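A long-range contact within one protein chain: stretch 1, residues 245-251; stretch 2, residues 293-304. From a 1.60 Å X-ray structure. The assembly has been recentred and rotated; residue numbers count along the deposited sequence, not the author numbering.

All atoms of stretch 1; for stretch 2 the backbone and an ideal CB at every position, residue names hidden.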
# COMPACT_ATOMS: atom_id res chain seq x y z
N VAL A 245 -17.58 0.16 -4.45
CA VAL A 245 -17.25 1.30 -5.27
C VAL A 245 -16.64 0.86 -6.59
O VAL A 245 -16.13 -0.26 -6.72
CB VAL A 245 -16.28 2.27 -4.56
CG1 VAL A 245 -16.83 2.61 -3.16
CG2 VAL A 245 -14.88 1.74 -4.46
N PRO A 246 -16.73 1.71 -7.61
CA PRO A 246 -16.13 1.32 -8.91
C PRO A 246 -14.63 0.99 -8.75
O PRO A 246 -13.91 1.77 -8.20
CB PRO A 246 -16.33 2.57 -9.80
CG PRO A 246 -17.50 3.22 -9.19
CD PRO A 246 -17.38 3.03 -7.72
N THR A 247 -14.24 -0.15 -9.28
CA THR A 247 -12.88 -0.66 -9.05
C THR A 247 -12.29 -1.21 -10.33
O THR A 247 -12.96 -1.98 -11.07
CB THR A 247 -12.92 -1.77 -8.02
OG1 THR A 247 -13.44 -1.26 -6.76
CG2 THR A 247 -11.55 -2.34 -7.77
N ILE A 248 -11.00 -0.89 -10.58
CA ILE A 248 -10.20 -1.61 -11.51
C ILE A 248 -9.11 -2.34 -10.77
O ILE A 248 -8.40 -1.72 -9.99
CB ILE A 248 -9.58 -0.71 -12.62
CG1 ILE A 248 -10.73 -0.06 -13.41
CG2 ILE A 248 -8.64 -1.47 -13.47
CD1 ILE A 248 -10.24 0.80 -14.56
N THR A 249 -9.00 -3.64 -11.00
CA THR A 249 -7.89 -4.41 -10.48
C THR A 249 -6.85 -4.63 -11.60
O THR A 249 -7.17 -4.68 -12.76
CB THR A 249 -8.34 -5.79 -9.89
OG1 THR A 249 -9.04 -6.50 -10.90
CG2 THR A 249 -9.20 -5.56 -8.69
N LEU A 250 -5.58 -4.68 -11.16
CA LEU A 250 -4.45 -4.84 -12.05
C LEU A 250 -3.59 -6.01 -11.62
O LEU A 250 -3.41 -6.23 -10.42
CB LEU A 250 -3.54 -3.61 -12.07
CG LEU A 250 -4.19 -2.27 -12.38
CD1 LEU A 250 -3.14 -1.16 -12.26
CD2 LEU A 250 -4.73 -2.31 -13.80
N GLU A 251 -2.95 -6.70 -12.59
CA GLU A 251 -1.93 -7.63 -12.18
C GLU A 251 -0.89 -7.59 -13.26
O GLU A 251 -1.22 -7.37 -14.41
CB GLU A 251 -2.58 -9.01 -12.05
CG GLU A 251 -1.62 -10.05 -11.51
CD GLU A 251 -1.01 -9.59 -10.21
OE1 GLU A 251 -1.68 -9.70 -9.17
OE2 GLU A 251 0.17 -9.07 -10.21
N UNK A 293 0.63 2.77 -17.82
CA UNK A 293 -0.53 1.94 -17.68
C UNK A 293 -1.22 2.23 -16.35
O UNK A 293 -2.44 2.15 -16.27
CB UNK A 293 -0.15 0.46 -17.79
N UNK A 294 -0.46 2.55 -15.32
CA UNK A 294 -1.09 2.80 -14.04
C UNK A 294 -1.92 4.10 -14.07
O UNK A 294 -3.05 4.13 -13.56
CB UNK A 294 -0.03 2.87 -12.94
N UNK A 295 -1.33 5.15 -14.62
CA UNK A 295 -2.08 6.37 -14.84
C UNK A 295 -3.40 6.11 -15.63
O UNK A 295 -4.46 6.62 -15.21
CB UNK A 295 -1.20 7.38 -15.59
N UNK A 296 -3.32 5.36 -16.69
CA UNK A 296 -4.52 5.03 -17.50
C UNK A 296 -5.57 4.34 -16.63
O UNK A 296 -6.77 4.61 -16.73
CB UNK A 296 -4.15 4.13 -18.68
N UNK A 297 -5.12 3.41 -15.78
CA UNK A 297 -6.04 2.77 -14.87
C UNK A 297 -6.74 3.70 -13.87
O UNK A 297 -7.94 3.58 -13.62
CB UNK A 297 -5.28 1.69 -14.10
N UNK A 298 -6.02 4.66 -13.35
CA UNK A 298 -6.61 5.64 -12.41
C UNK A 298 -7.62 6.51 -13.15
O UNK A 298 -8.72 6.70 -12.66
CB UNK A 298 -5.53 6.51 -11.77
N UNK A 299 -7.25 6.98 -14.34
CA UNK A 299 -8.18 7.82 -15.14
C UNK A 299 -9.46 6.99 -15.48
O UNK A 299 -10.59 7.49 -15.33
CB UNK A 299 -7.50 8.31 -16.42
N UNK A 300 -9.26 5.75 -15.90
CA UNK A 300 -10.38 4.87 -16.27
C UNK A 300 -11.27 4.54 -15.10
O UNK A 300 -12.48 4.57 -15.22
CB UNK A 300 -9.85 3.57 -16.88
N UNK A 301 -10.67 4.28 -13.94
CA UNK A 301 -11.49 3.99 -12.77
C UNK A 301 -12.28 5.21 -12.31
O UNK A 301 -13.43 5.09 -11.88
CB UNK A 301 -10.61 3.48 -11.63
N UNK A 302 -11.68 6.39 -12.47
CA UNK A 302 -12.33 7.63 -12.09
C UNK A 302 -13.60 7.93 -12.95
O UNK A 302 -14.45 8.72 -12.50
CB UNK A 302 -11.33 8.78 -12.21
N UNK A 303 -13.68 7.34 -14.13
CA UNK A 303 -14.89 7.42 -14.94
C UNK A 303 -15.76 6.20 -15.07
O UNK A 303 -16.84 6.31 -15.67
CB UNK A 303 -14.49 7.84 -16.35
N UNK A 304 -15.39 5.09 -14.45
CA UNK A 304 -16.08 3.80 -14.63
C UNK A 304 -17.47 3.88 -14.03
O UNK A 304 -17.68 4.43 -12.89
OXT UNK A 304 -18.47 3.42 -14.68
CB UNK A 304 -15.29 2.66 -13.99

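Most of stretch 2 is a helix that runs nearly antiparallel to the strand 247-251, at an angle of 155° and a closest axial approach of 7.9 Å. The strand presents Ile 248 and Leu 250 to it, with Pro 246 just ahead, a wholly apolar set of side chains.

Position 293 points toward the strand, but its ideal CB has nothing of stretch 1 within 5.5 Å, so many side chains would be compatible; it is Ala 293, whose methyl makes no contact. At 294 the CA-to-CB bond runs sideways and the ideal CB lies 5.1 Å from Leu 250 CD1. A longer apolar side chain could close that gap. The residue is Phe 294, with chi1 t; its CD2 comes within 3.8 Å of Leu 250 CD1, which meets the ring obliquely.

Positions 295 and 296 are out of reach. They are Val 295 and Gln 296.

At 297 the CA-to-CB bond points toward the strand. The ideal CB is already 4.0 Å from Leu 250 CD1 and 4.7 Å from Ile 248 CG2, so a small apolar residue suits best. Ala 297 fills the place, while its carbonyl O lies 3.7 Å from Ile 248 CD1.

Positions 298 and 299 point away and are unconstrained by stretch 1; they are Val 298 and Val 299.

At 300 the bond is sideways, with the ideal CB 3.6 Å from Ile 248 CD1. The strand offers carbon here and no polar partner, so either an apolar residue or a polar one directed elsewhere would do. The CB of Asp 300 packs 3.7 Å from Ile 248 CD1, and its OD1 accepts a hydrogen bond from Gln 296 NE2 (2.9 Å), one turn back.

Position 301 again points toward the strand, its ideal CB 4.0 Å from Ile 248 CG1, and a small side chain fits. Ala 301 has its CB 3.9 Å from Ile 248 CG1, and its backbone N lies 3.6 Å from Ile 248 CD1, so the isoleucine packs against the helix backbone itself.

Positions 302 and 303 point away, leaving room for polar or charged groups: Asp 302 and Arg 303.

Position 304, the chain terminus, turns toward Pro 246, whose CB is 4.3 Å from the ideal CB. A branched aliphatic residue could reach further, to Ile 248. Leu 304 does so: its CD2 lies 4.2 Å from Pro 246 CB, 4.1 Å from Ile 248 CG1 and 3.6 Å from Thr 247 O. No hydrogen bond links the stretches; the contact rests on packing.

Stretch 2 293-304: AFVQAVVDADRL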
# COMPACT_ATOMS: atom_id res chain seq x y z
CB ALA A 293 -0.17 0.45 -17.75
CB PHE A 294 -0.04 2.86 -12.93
CG PHE A 294 -0.63 2.76 -11.58
CD1 PHE A 294 -1.04 3.86 -10.87
CD2 PHE A 294 -0.74 1.50 -10.98
CE1 PHE A 294 -1.58 3.74 -9.62
CE2 PHE A 294 -1.30 1.40 -9.71
CZ PHE A 294 -1.71 2.52 -9.06
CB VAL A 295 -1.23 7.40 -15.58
CG1 VAL A 295 -2.07 8.61 -16.03
CG2 VAL A 295 -0.09 7.87 -14.74
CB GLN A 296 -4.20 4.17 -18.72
CG GLN A 296 -5.37 4.08 -19.72
CD GLN A 296 -5.70 5.40 -20.34
OE1 GLN A 296 -4.83 6.08 -20.95
NE2 GLN A 296 -6.94 5.88 -20.15
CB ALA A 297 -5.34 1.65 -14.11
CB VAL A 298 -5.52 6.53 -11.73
CG1 VAL A 298 -6.14 7.67 -10.95
CG2 VAL A 298 -4.62 5.68 -10.79
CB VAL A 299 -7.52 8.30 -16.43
CG1 VAL A 299 -8.55 8.90 -17.35
CG2 VAL A 299 -6.39 9.27 -16.08
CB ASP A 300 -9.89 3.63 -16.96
CG ASP A 300 -9.26 3.90 -18.31
OD1 ASP A 300 -9.41 5.00 -18.92
OD2 ASP A 300 -8.61 2.98 -18.84
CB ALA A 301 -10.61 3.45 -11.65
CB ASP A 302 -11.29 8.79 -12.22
CG ASP A 302 -11.87 10.14 -11.91
OD1 ASP A 302 -12.23 10.48 -10.73
OD2 ASP A 302 -11.91 10.97 -12.87
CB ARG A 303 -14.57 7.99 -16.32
CG ARG A 303 -13.63 7.16 -17.19
CD ARG A 303 -13.46 7.73 -18.59
NE ARG A 303 -14.83 7.97 -19.01
CZ ARG A 303 -15.60 7.00 -19.54
NH1 ARG A 303 -15.08 5.77 -19.90
NH2 ARG A 303 -16.88 7.28 -19.75
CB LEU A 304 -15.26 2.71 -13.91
CG LEU A 304 -15.57 1.24 -14.03
CD1 LEU A 304 -15.39 0.75 -15.46
CD2 LEU A 304 -14.73 0.45 -13.01
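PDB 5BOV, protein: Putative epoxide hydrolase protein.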